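Local coordinates for membrane-associated protein VP24 (Marburg virus - Musoke, Kenya, 1980, PDB 4OR8) that probably acts as a minor matrix protein, with a role in assembling the viral nucleocapsid and in virion budding, at residues 66-71 with 99-104; 88-93 with 210-215; 139-144 with 195-200; 217-222 with 230-235. All blocks are in the same frame, centred on the assembly; numbering follows the deposited sequence. Where two conformers were deposited one is given.

Interaction 1 (66-71 with 99-104)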
loop_
_atom_site.group_PDB
_atom_site.type_symbol
_atom_site.label_atom_id
_atom_site.label_comp_id
_atom_site.label_asym_id
_atom_site.label_seq_id
_atom_site.Cartn_x
_atom_site.Cartn_y
_atom_site.Cartn_z
ATOM N N THR B 66 10.317 1.367 -1.036
ATOM C CA THR B 66 9.377 2.448 -1.310
ATOM C C THR B 66 9.316 3.518 -0.221
ATOM O O THR B 66 9.203 3.212 0.966
ATOM C CB THR B 66 7.954 1.895 -1.545
ATOM O OG1 THR B 66 7.995 0.894 -2.570
ATOM C CG2 THR B 66 7.002 3.007 -1.964
ATOM N N GLY B 67 9.392 4.776 -0.643
ATOM C CA GLY B 67 9.118 5.896 0.237
ATOM C C GLY B 67 10.330 6.538 0.877
ATOM O O GLY B 67 10.239 7.646 1.402
ATOM N N MET B 68 11.463 5.846 0.837
ATOM C CA MET B 68 12.671 6.321 1.503
ATOM C C MET B 68 13.160 7.658 0.959
ATOM O O MET B 68 13.546 8.542 1.722
ATOM C CB MET B 68 13.778 5.271 1.414
ATOM C CG MET B 68 13.462 4.012 2.195
ATOM S SD MET B 68 13.022 4.395 3.904
ATOM C CE MET B 68 14.591 4.999 4.527
ATOM N N THR B 69 13.139 7.802 -0.360
ATOM C CA THR B 69 13.554 9.048 -0.988
ATOM C C THR B 69 12.580 10.163 -0.624
ATOM O O THR B 69 12.992 11.270 -0.277
ATOM C CB THR B 69 13.635 8.910 -2.518
ATOM O OG1 THR B 69 14.525 7.840 -2.855
ATOM C CG2 THR B 69 14.147 10.198 -3.141
ATOM N N LEU B 70 11.289 9.856 -0.693
ATOM C CA LEU B 70 10.247 10.821 -0.364
ATOM C C LEU B 70 10.307 11.268 1.096
ATOM O O LEU B 70 10.217 12.461 1.383
ATOM C CB LEU B 70 8.865 10.248 -0.676
ATOM C CG LEU B 70 7.686 11.172 -0.364
ATOM C CD1 LEU B 70 7.744 12.433 -1.219
ATOM C CD2 LEU B 70 6.366 10.447 -0.557
ATOM N N LEU B 71 10.455 10.313 2.010
ATOM C CA LEU B 71 10.519 10.618 3.440
ATOM C C LEU B 71 11.637 11.599 3.762
ATOM O O LEU B 71 11.454 12.527 4.552
ATOM C CB LEU B 71 10.712 9.344 4.264
ATOM C CG LEU B 71 9.484 8.473 4.522
ATOM C CD1 LEU B 71 9.884 7.227 5.294
ATOM C CD2 LEU B 71 8.421 9.257 5.276
ATOM N N SER B 99 14.875 14.785 14.262
ATOM C CA SER B 99 14.290 13.460 14.084
ATOM C C SER B 99 15.012 12.722 12.964
ATOM O O SER B 99 15.410 13.326 11.968
ATOM C CB SER B 99 12.798 13.560 13.771
ATOM O OG SER B 99 12.586 14.051 12.460
ATOM N N THR B 100 15.184 11.415 13.133
ATOM C CA THR B 100 15.909 10.616 12.152
ATOM C C THR B 100 15.052 9.511 11.539
ATOM O O THR B 100 14.245 8.879 12.217
ATOM C CB THR B 100 17.191 10.000 12.753
ATOM O OG1 THR B 100 16.846 9.066 13.783
ATOM C CG2 THR B 100 18.082 11.091 13.333
ATOM N N ILE B 101 15.244 9.285 10.247
ATOM C CA ILE B 101 14.486 8.283 9.517
ATOM C C ILE B 101 15.164 6.925 9.593
ATOM O O ILE B 101 16.369 6.812 9.385
ATOM C CB ILE B 101 14.337 8.682 8.044
ATOM C CG1 ILE B 101 13.670 10.054 7.945
ATOM C CG2 ILE B 101 13.548 7.631 7.278
ATOM C CD1 ILE B 101 13.631 10.609 6.552
ATOM N N ILE B 102 14.385 5.892 9.893
ATOM C CA ILE B 102 14.918 4.539 9.951
ATOM C C ILE B 102 14.424 3.724 8.768
ATOM O O ILE B 102 13.386 4.031 8.184
ATOM C CB ILE B 102 14.540 3.835 11.266
ATOM C CG1 ILE B 102 13.020 3.806 11.439
ATOM C CG2 ILE B 102 15.200 4.532 12.448
ATOM C CD1 ILE B 102 12.560 3.111 12.700
ATOM N N GLU B 103 15.180 2.691 8.415
ATOM C CA GLU B 103 14.818 1.805 7.318
ATOM C C GLU B 103 13.489 1.128 7.609
ATOM O O GLU B 103 13.146 0.903 8.769
ATOM C CB GLU B 103 15.904 0.746 7.100
ATOM C CG GLU B 103 17.196 1.280 6.505
ATOM C CD GLU B 103 18.002 2.097 7.496
ATOM O OE1 GLU B 103 17.918 1.812 8.710
ATOM O OE2 GLU B 103 18.708 3.031 7.060
ATOM N N PRO B 104 12.730 0.807 6.552
ATOM C CA PRO B 104 11.417 0.175 6.718
ATOM C C PRO B 104 11.463 -1.165 7.456
ATOM O O PRO B 104 10.511 -1.482 8.168
ATOM C CB PRO B 104 10.924 -0.006 5.275
ATOM C CG PRO B 104 12.128 0.141 4.422
ATOM C CD PRO B 104 13.027 1.086 5.139
#

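Interaction 2 (88-93 with 210-215)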
loop_
_atom_site.group_PDB
_atom_site.type_symbol
_atom_site.label_atom_id
_atom_site.label_comp_id
_atom_site.label_asym_id
_atom_site.label_seq_id
_atom_site.Cartn_x
_atom_site.Cartn_y
_atom_site.Cartn_z
ATOM N N ASN B 88 3.046 19.854 7.946
ATOM C CA ASN B 88 2.375 20.487 9.075
ATOM C C ASN B 88 1.694 19.472 9.986
ATOM O O ASN B 88 1.759 19.577 11.209
ATOM C CB ASN B 88 1.359 21.525 8.595
ATOM C CG ASN B 88 2.004 22.656 7.822
ATOM O OD1 ASN B 88 1.427 23.183 6.869
ATOM N ND2 ASN B 88 3.213 23.032 8.223
ATOM N N LEU B 89 1.042 18.486 9.384
ATOM C CA LEU B 89 0.368 17.447 10.150
ATOM C C LEU B 89 1.359 16.684 11.027
ATOM O O LEU B 89 1.076 16.398 12.190
ATOM C CB LEU B 89 -0.363 16.489 9.214
ATOM C CG LEU B 89 -1.193 15.395 9.880
ATOM C CD1 LEU B 89 -2.276 15.999 10.764
ATOM C CD2 LEU B 89 -1.798 14.492 8.818
ATOM N N PHE B 90 2.523 16.366 10.465
ATOM C CA PHE B 90 3.574 15.678 11.206
ATOM C C PHE B 90 4.765 16.606 11.438
ATOM O O PHE B 90 5.867 16.345 10.955
ATOM C CB PHE B 90 4.044 14.430 10.453
ATOM C CG PHE B 90 2.935 13.497 10.058
ATOM C CD1 PHE B 90 2.494 12.515 10.930
ATOM C CD2 PHE B 90 2.344 13.589 8.808
ATOM C CE1 PHE B 90 1.478 11.652 10.569
ATOM C CE2 PHE B 90 1.326 12.728 8.439
ATOM C CZ PHE B 90 0.893 11.758 9.320
ATOM N N SER B 91 4.536 17.683 12.184
ATOM C CA SER B 91 5.569 18.681 12.450
ATOM C C SER B 91 6.780 18.095 13.166
ATOM O O SER B 91 7.923 18.335 12.776
ATOM C CB SER B 91 4.992 19.826 13.284
ATOM O OG SER B 91 3.889 20.428 12.631
ATOM N N HIS B 92 6.519 17.324 14.214
ATOM C CA HIS B 92 7.570 16.721 15.029
ATOM C C HIS B 92 8.450 15.775 14.218
ATOM O O HIS B 92 9.571 15.460 14.616
ATOM C CB HIS B 92 6.940 15.959 16.190
ATOM C CG HIS B 92 5.783 15.105 15.782
ATOM N ND1 HIS B 92 4.522 15.616 15.563
ATOM C CD2 HIS B 92 5.699 13.776 15.533
ATOM C CE1 HIS B 92 3.710 14.638 15.204
ATOM N NE2 HIS B 92 4.399 13.511 15.179
ATOM N N LEU B 93 7.930 15.316 13.083
ATOM C CA LEU B 93 8.671 14.410 12.215
ATOM C C LEU B 93 9.384 15.140 11.075
ATOM O O LEU B 93 10.573 14.924 10.840
ATOM C CB LEU B 93 7.745 13.333 11.650
ATOM C CG LEU B 93 7.025 12.451 12.673
ATOM C CD1 LEU B 93 6.260 11.335 11.986
ATOM C CD2 LEU B 93 8.007 11.886 13.681
ATOM N N GLY B 210 0.966 3.468 3.384
ATOM C CA GLY B 210 1.083 2.365 4.313
ATOM C C GLY B 210 0.989 2.846 5.743
ATOM O O GLY B 210 0.149 3.677 6.072
ATOM N N PHE B 211 1.863 2.332 6.597
ATOM C CA PHE B 211 1.808 2.661 8.010
ATOM C C PHE B 211 3.054 3.400 8.464
ATOM O O PHE B 211 4.164 2.885 8.373
ATOM C CB PHE B 211 1.595 1.398 8.841
ATOM C CG PHE B 211 0.317 0.680 8.523
ATOM C CD1 PHE B 211 -0.869 1.053 9.130
ATOM C CD2 PHE B 211 0.299 -0.356 7.606
ATOM C CE1 PHE B 211 -2.050 0.400 8.838
ATOM C CE2 PHE B 211 -0.877 -1.016 7.308
ATOM C CZ PHE B 211 -2.055 -0.636 7.925
ATOM N N LEU B 212 2.858 4.621 8.943
ATOM C CA LEU B 212 3.952 5.417 9.471
ATOM C C LEU B 212 4.213 4.992 10.908
ATOM O O LEU B 212 3.353 5.144 11.771
ATOM C CB LEU B 212 3.599 6.904 9.412
ATOM C CG LEU B 212 4.750 7.909 9.345
ATOM C CD1 LEU B 212 5.644 7.638 8.144
ATOM C CD2 LEU B 212 4.203 9.326 9.296
ATOM N N VAL B 213 5.396 4.439 11.157
ATOM C CA VAL B 213 5.756 3.981 12.492
ATOM C C VAL B 213 6.687 4.982 13.163
ATOM O O VAL B 213 7.807 5.207 12.705
ATOM C CB VAL B 213 6.427 2.599 12.457
ATOM C CG1 VAL B 213 6.885 2.199 13.848
ATOM C CG2 VAL B 213 5.471 1.561 11.883
ATOM N N GLU B 214 6.215 5.573 14.253
ATOM C CA GLU B 214 6.934 6.645 14.930
ATOM C C GLU B 214 7.259 6.283 16.378
ATOM O O GLU B 214 6.397 5.806 17.114
ATOM C CB GLU B 214 6.093 7.920 14.887
ATOM C CG GLU B 214 6.473 8.959 15.916
ATOM C CD GLU B 214 5.477 10.100 15.974
ATOM O OE1 GLU B 214 4.474 10.056 15.229
ATOM O OE2 GLU B 214 5.697 11.041 16.767
ATOM N N VAL B 215 8.504 6.513 16.784
ATOM C CA VAL B 215 8.920 6.227 18.155
ATOM C C VAL B 215 9.566 7.431 18.842
ATOM O O VAL B 215 10.536 7.999 18.338
ATOM C CB VAL B 215 9.911 5.047 18.213
ATOM C CG1 VAL B 215 10.341 4.783 19.650
ATOM C CG2 VAL B 215 9.297 3.805 17.601
#

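Interaction 3 (139-144 with 195-200)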
loop_
_atom_site.group_PDB
_atom_site.type_symbol
_atom_site.label_atom_id
_atom_site.label_comp_id
_atom_site.label_asym_id
_atom_site.label_seq_id
_atom_site.Cartn_x
_atom_site.Cartn_y
_atom_site.Cartn_z
ATOM N N TRP B 139 13.362 -7.339 22.818
ATOM C CA TRP B 139 14.440 -7.558 21.863
ATOM C C TRP B 139 14.137 -6.914 20.513
ATOM O O TRP B 139 15.024 -6.352 19.869
ATOM C CB TRP B 139 14.701 -9.058 21.698
ATOM C CG TRP B 139 15.474 -9.406 20.469
ATOM C CD1 TRP B 139 16.740 -9.010 20.159
ATOM C CD2 TRP B 139 15.036 -10.236 19.387
ATOM N NE1 TRP B 139 17.116 -9.536 18.946
ATOM C CE2 TRP B 139 16.087 -10.293 18.452
ATOM C CE3 TRP B 139 13.854 -10.933 19.117
ATOM C CZ2 TRP B 139 15.995 -11.017 17.267
ATOM C CZ3 TRP B 139 13.765 -11.658 17.940
ATOM C CH2 TRP B 139 14.828 -11.692 17.030
ATOM N N LEU B 140 12.881 -6.989 20.089
ATOM C CA LEU B 140 12.488 -6.415 18.808
ATOM C C LEU B 140 12.424 -4.890 18.858
ATOM O O LEU B 140 12.756 -4.218 17.883
ATOM C CB LEU B 140 11.149 -6.992 18.350
ATOM C CG LEU B 140 11.166 -8.475 17.975
ATOM C CD1 LEU B 140 9.756 -9.026 17.899
ATOM C CD2 LEU B 140 11.892 -8.671 16.656
ATOM N N LEU B 141 12.009 -4.347 19.996
ATOM C CA LEU B 141 11.838 -2.904 20.127
ATOM C C LEU B 141 13.142 -2.162 20.404
ATOM O O LEU B 141 13.349 -1.056 19.907
ATOM C CB LEU B 141 10.821 -2.579 21.226
ATOM C CG LEU B 141 9.363 -2.956 20.961
ATOM C CD1 LEU B 141 8.523 -2.753 22.207
ATOM C CD2 LEU B 141 8.809 -2.142 19.808
ATOM N N LEU B 142 14.020 -2.768 21.196
ATOM C CA LEU B 142 15.217 -2.073 21.667
ATOM C C LEU B 142 16.501 -2.451 20.926
ATOM O O LEU B 142 17.482 -1.711 20.965
ATOM C CB LEU B 142 15.401 -2.298 23.169
ATOM C CG LEU B 142 14.257 -1.834 24.070
ATOM C CD1 LEU B 142 14.557 -2.174 25.518
ATOM C CD2 LEU B 142 14.021 -0.344 23.905
ATOM N N GLU B 143 16.499 -3.597 20.254
ATOM C CA GLU B 143 17.708 -4.076 19.594
ATOM C C GLU B 143 17.545 -4.196 18.085
ATOM O O GLU B 143 16.435 -4.108 17.556
ATOM C CB GLU B 143 18.130 -5.427 20.174
ATOM C CG GLU B 143 18.173 -5.463 21.692
ATOM C CD GLU B 143 18.438 -6.854 22.231
ATOM O OE1 GLU B 143 19.422 -7.487 21.790
ATOM O OE2 GLU B 143 17.657 -7.316 23.091
ATOM N N VAL B 144 18.665 -4.396 17.398
ATOM C CA VAL B 144 18.663 -4.590 15.954
ATOM C C VAL B 144 19.426 -5.860 15.608
ATOM O O VAL B 144 19.662 -6.161 14.438
ATOM C CB VAL B 144 19.298 -3.396 15.218
ATOM C CG1 VAL B 144 18.486 -2.130 15.462
ATOM C CG2 VAL B 144 20.746 -3.207 15.658
ATOM N N ILE B 195 0.846 3.564 21.925
ATOM C CA ILE B 195 1.189 2.650 23.000
ATOM C C ILE B 195 2.487 3.097 23.667
ATOM O O ILE B 195 3.332 3.730 23.033
ATOM C CB ILE B 195 1.317 1.201 22.468
ATOM C CG1 ILE B 195 1.392 0.196 23.618
ATOM C CG2 ILE B 195 2.515 1.066 21.543
ATOM C CD1 ILE B 195 1.334 -1.242 23.171
ATOM N N LYS B 196 2.624 2.805 24.957
ATOM C CA LYS B 196 3.895 2.979 25.652
ATOM C C LYS B 196 4.471 1.606 25.966
ATOM O O LYS B 196 3.770 0.741 26.483
ATOM C CB LYS B 196 3.721 3.773 26.948
ATOM C CG LYS B 196 3.635 5.278 26.772
ATOM C CD LYS B 196 2.239 5.717 26.367
ATOM C CE LYS B 196 2.090 7.227 26.453
ATOM N NZ LYS B 196 0.731 7.672 26.043
ATOM N N LEU B 197 5.743 1.407 25.641
ATOM C CA LEU B 197 6.403 0.132 25.889
ATOM C C LEU B 197 7.868 0.345 26.251
ATOM O O LEU B 197 8.620 0.957 25.491
ATOM C CB LEU B 197 6.290 -0.786 24.667
ATOM C CG LEU B 197 4.925 -1.412 24.357
ATOM C CD1 LEU B 197 4.964 -2.204 23.055
ATOM C CD2 LEU B 197 4.462 -2.294 25.507
ATOM N N THR B 198 8.256 -0.162 27.419
ATOM C CA THR B 198 9.631 -0.079 27.919
ATOM C C THR B 198 10.247 1.319 27.844
ATOM O O THR B 198 11.410 1.474 27.472
ATOM C CB THR B 198 10.561 -1.087 27.212
ATOM O OG1 THR B 198 10.720 -0.716 25.837
ATOM C CG2 THR B 198 9.987 -2.492 27.298
ATOM N N GLY B 199 9.463 2.332 28.196
ATOM C CA GLY B 199 9.967 3.689 28.287
ATOM C C GLY B 199 10.115 4.416 26.962
ATOM O O GLY B 199 10.998 5.263 26.811
ATOM N N GLN B 200 9.257 4.095 25.998
ATOM C CA GLN B 200 9.244 4.832 24.739
ATOM C C GLN B 200 7.883 4.831 24.049
ATOM O O GLN B 200 7.317 3.775 23.754
ATOM C CB GLN B 200 10.349 4.344 23.794
ATOM C CG GLN B 200 10.366 2.854 23.509
ATOM C CD GLN B 200 11.600 2.445 22.726
ATOM O OE1 GLN B 200 12.727 2.629 23.187
ATOM N NE2 GLN B 200 11.396 1.907 21.531
#

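Interaction 4 (217-222 with 230-235)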
loop_
_atom_site.group_PDB
_atom_site.type_symbol
_atom_site.label_atom_id
_atom_site.label_comp_id
_atom_site.label_asym_id
_atom_site.label_seq_id
_atom_site.Cartn_x
_atom_site.Cartn_y
_atom_site.Cartn_z
ATOM N N ARG B 217 11.601 8.278 22.067
ATOM C CA ARG B 217 12.343 7.626 23.137
ATOM C C ARG B 217 13.302 8.585 23.837
ATOM O O ARG B 217 13.344 9.778 23.535
ATOM C CB ARG B 217 13.127 6.438 22.579
ATOM C CG ARG B 217 14.182 6.825 21.558
ATOM C CD ARG B 217 15.153 5.684 21.310
ATOM N NE ARG B 217 14.533 4.564 20.607
ATOM C CZ ARG B 217 14.798 4.234 19.348
ATOM N NH1 ARG B 217 15.681 4.938 18.649
ATOM N NH2 ARG B 217 14.189 3.197 18.788
ATOM N N ILE B 218 14.066 8.050 24.782
ATOM C CA ILE B 218 15.116 8.813 25.441
ATOM C C ILE B 218 16.462 8.171 25.159
ATOM O O ILE B 218 16.701 7.021 25.522
ATOM C CB ILE B 218 14.902 8.895 26.959
ATOM C CG1 ILE B 218 13.651 9.715 27.272
ATOM C CG2 ILE B 218 16.115 9.513 27.632
ATOM C CD1 ILE B 218 13.388 9.883 28.747
ATOM N N ASP B 219 17.337 8.918 24.497
ATOM C CA ASP B 219 18.658 8.416 24.152
ATOM C C ASP B 219 19.667 8.665 25.265
ATOM O O ASP B 219 19.683 9.732 25.879
ATOM C CB ASP B 219 19.145 9.042 22.844
ATOM C CG ASP B 219 18.719 8.249 21.626
ATOM O OD1 ASP B 219 17.881 7.332 21.776
ATOM O OD2 ASP B 219 19.219 8.542 20.520
ATOM N N ILE B 220 20.506 7.668 25.515
ATOM C CA ILE B 220 21.540 7.765 26.533
ATOM C C ILE B 220 22.918 7.814 25.887
ATOM O O ILE B 220 23.442 6.792 25.443
ATOM C CB ILE B 220 21.478 6.572 27.498
ATOM C CG1 ILE B 220 20.074 6.453 28.098
ATOM C CG2 ILE B 220 22.534 6.711 28.587
ATOM C CD1 ILE B 220 19.911 5.311 29.076
ATOM N N GLU B 221 23.503 9.007 25.833
ATOM C CA GLU B 221 24.808 9.194 25.204
ATOM C C GLU B 221 25.941 9.210 26.228
ATOM O O GLU B 221 25.905 9.964 27.200
ATOM C CB GLU B 221 24.819 10.470 24.375
ATOM N N PRO B 222 26.950 8.372 25.998
ATOM C CA PRO B 222 28.091 8.286 26.891
ATOM C C PRO B 222 29.137 9.350 26.619
ATOM O O PRO B 222 29.933 9.230 25.686
ATOM N N SER B 230 18.557 12.614 26.531
ATOM C CA SER B 230 17.868 13.558 25.660
ATOM C C SER B 230 16.678 12.918 24.954
ATOM O O SER B 230 16.643 11.708 24.749
ATOM C CB SER B 230 18.839 14.133 24.627
ATOM O OG SER B 230 18.204 15.114 23.826
ATOM N N GLU B 231 15.705 13.745 24.588
ATOM C CA GLU B 231 14.542 13.277 23.849
ATOM C C GLU B 231 14.931 12.963 22.410
ATOM O O GLU B 231 15.547 13.782 21.731
ATOM C CB GLU B 231 13.437 14.333 23.873
ATOM C CG GLU B 231 12.165 13.919 23.152
ATOM C CD GLU B 231 11.396 12.837 23.892
ATOM O OE1 GLU B 231 11.543 12.736 25.128
ATOM O OE2 GLU B 231 10.641 12.086 23.236
ATOM N N SER B 232 14.568 11.772 21.949
ATOM C CA SER B 232 14.906 11.338 20.600
ATOM C C SER B 232 13.663 10.893 19.832
ATOM O O SER B 232 12.746 10.305 20.403
ATOM C CB SER B 232 15.931 10.206 20.653
ATOM O OG SER B 232 16.131 9.642 19.370
ATOM N N VAL B 233 13.634 11.182 18.537
ATOM C CA VAL B 233 12.501 10.814 17.696
ATOM C C VAL B 233 12.954 10.131 16.411
ATOM O O VAL B 233 13.714 10.700 15.629
ATOM C CB VAL B 233 11.639 12.039 17.335
ATOM C CG1 VAL B 233 10.596 11.666 16.299
ATOM C CG2 VAL B 233 10.976 12.612 18.581
ATOM N N VAL B 234 12.492 8.904 16.201
ATOM C CA VAL B 234 12.758 8.194 14.960
ATOM C C VAL B 234 11.438 7.807 14.320
ATOM O O VAL B 234 10.419 7.707 15.001
ATOM C CB VAL B 234 13.602 6.921 15.183
ATOM C CG1 VAL B 234 14.959 7.278 15.761
ATOM C CG2 VAL B 234 12.870 5.942 16.087
ATOM N N PHE B 235 11.455 7.600 13.009
ATOM C CA PHE B 235 10.259 7.165 12.304
ATOM C C PHE B 235 10.591 6.512 10.973
ATOM O O PHE B 235 11.598 6.834 10.342
ATOM C CB PHE B 235 9.279 8.325 12.104
ATOM C CG PHE B 235 9.745 9.357 11.118
ATOM C CD1 PHE B 235 10.620 10.359 11.504
ATOM C CD2 PHE B 235 9.295 9.336 9.807
ATOM C CE1 PHE B 235 11.046 11.312 10.599
ATOM C CE2 PHE B 235 9.719 10.289 8.895
ATOM C CZ PHE B 235 10.594 11.278 9.293
#

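Interaction 1 (66-71 with 99-104)
Met68 and Leu71, one turn apart on the short helix 68-73, pack against Ile101 and Pro104, so that the helix sits beside the edge strand 100-101 of the five-stranded mixed sheet of the VP24 fold. The thioether of Met68 does most of the reaching. Its SD lies 3.5 Å from CD of the Pro104 ring, and its CE passes Ile101 with 3.9 Å to CG2, the two side chains running past each other in opposite directions. The Met68 chain is folded rather than extended: bends at chi2 (-53°) and chi3 (-67°) turn first SD and then CE, and the methyl touches both Ile101 CG2 and, at 4.0 Å, Ile102 O. One turn further along the helix, the delta methyl of Ile101 meets Leu71 from the backbone side, CD1 lying 3.9 Å from CB and 3.5 Å from O of that leucine. Beyond the contact, strand 228-239 carries the next layer, with Leu237 against Leu71 and Phe235 against Ile101, while backbone bonds from Thr100 and Ile102 tie the edge strand to that same neighbour. Just before the helix, Thr66 meets its counterpart, Thr66 of the second subunit, through a bond between the two OG1 atoms. Gly67 is the N-cap residue, and its O receives the N-H of Leu71 at 2.7 Å, closing the first helical turn.

Interaction 2 (88-93 with 210-215)
CG of Phe90 is anti to its carbonyl carbon (chi1 -53°), whereas CG of Leu212 is anti to its backbone N (chi1 -155°); the two side chains reach toward each other tip to tip. One methyl of the leucine, CD2, sits over a face of the phenyl ring, 4.0 Å from its centroid and 20° off the normal, a CH-pi contact displaced toward the rim. The opposite face of the ring is covered by CG of Leu89. The same CD2 also meets Leu93 CD1 at 3.9 Å, so this methyl touches both Phe90, the residue at the break between helices 84-89 and 91-94, and Leu93 of the second helix. Strand 210-221 supplies the other wall: Leu212 and Glu214 both face the helices, while Val213 turns to the far side of the sheet, onto helix 104-115. Leu93 CD2 packs on the carboxylate carbon, Glu214 CD, at 3.9 Å. The bond from His92 NE2 to Glu214 OE1, 3.5 Å long, is weak and, since His92 has a second conformer, doubtful. Glu214 OE1 has a stronger partner in the hydroxyl of Tyr22 of the second subunit, and Glu214 OE2 forms a salt bridge with Arg216. A buried carboxylate is met by polar groups from both chains, and the arginine would be expected to favour its charged form.

Interaction 3 (139-144 with 195-200)
The last turn of helix 127-142 comes up against a tight reversal of the chain at 197-200, with Leu141 CA and Leu197 CA, the nearest pair of CA atoms, 8.5 Å apart. Leu141 points its side chain at the turn, and its CD1 meets CD1 of Leu197 at 3.7 Å, the two leucines crossing at about a right angle. Leu142, next along and exposed, reaches the turn with the end of its side chain: CD2 lies 3.8 Å from Thr198 OG1 and 3.3 Å from Gln200 OE1, so a methyl group rests on two oxygens. The reversal itself is a two-residue beta hairpin joining strands 192-196 and 201-206. Thr198 and Gly199 both have positive phi (49° and 79°), close to a type I' turn, and weak backbone bonds run both ways between Leu197 and Gln200. Thr198 OG1 donates to Leu197 O at 2.7 Å, approaching from well above the carbonyl plane. CG of Gln200 sits between its backbone N and carbonyl carbon (chi1 54°); the chain is extended beyond CG and crosses Leu142 obliquely, with the amide near Leu141 O. Gln200 also touches Val215 and Arg217 on strand 210-221. Leu141 also rests on Ile202 and on Ile110 of helix 104-115. Behind the contact, Arg109 of that helix donates through NH2 to the carbonyl oxygen of Trp139 and forms a cation-pi pair with the indole.

Interaction 4 (217-222 with 230-235)
Ser232 N donates to Arg217 O at 2.8 Å, and with 169° at the hydrogen this is a nearly straight bond. The return bond, Arg217 N to Ser232 O, spans 2.9 Å, so the two residues form a hydrogen-bonded antiparallel pair. Two steps further toward the tip of the hairpin made by strands 210-221 and 228-239, Asp219 and Ser230 repeat the pattern: Asp219 N gives to Ser230 O at 2.9 Å, while the reverse bond, Ser230 N to Asp219 O, is longer. Between them Ile218 and Glu231 make the non-hydrogen-bonded pair, where Ile218 CA comes 3.3 Å from Ser230 O in a CA-H...O contact. Segments 217-221 and 230-235 run at 118° to each other, well away from strictly antiparallel. Ile218 and Glu231 lie on one face of the hairpin; Arg217, Asp219, Ser230 and Ser232 lie on the other. On the latter face Ser232 CB and OG sit against the Asp219 carboxylate, with CB 3.5 Å from CG and only a weak bond from OG to OD2. Arg217 bends at chi3 (69°), and its guanidinium passes Val234 obliquely, with CG1 of the valine 3.8 Å from NH1. Arg217 also touches Gln200 in the turn between strands 192-196 and 201-206. Near the tip the hairpin stands at the surface, and the pairing is carried mainly by four backbone hydrogen bonds, with one weak side-chain bond added; the flat side of the guanidinium is laid on Val234 CG2, an apolar rather than ionic contact.

How the interactions relate
All four contacts reach the mixed five-stranded sheet. Interaction 1 adds helix 68-73 at edge strand 100-101, and interaction 2 packs helices 84-89 and 91-94 on strand 210-221, with about 11 Å between their centres and their segments alternating along the chain. Interaction 3, which falls between the two halves of interaction 2 in sequence, joins helix 127-142 to the turn after strand 192-196, the other edge. Interaction 4, last along the chain and with its centre about 12 Å from that of interaction 3, pairs strands 210-221 and 228-239, so strand 228-239 stands between strands 100-101 and 210-221. Interactions 1, 2 and 3 all touch the second subunit; interaction 4 does not.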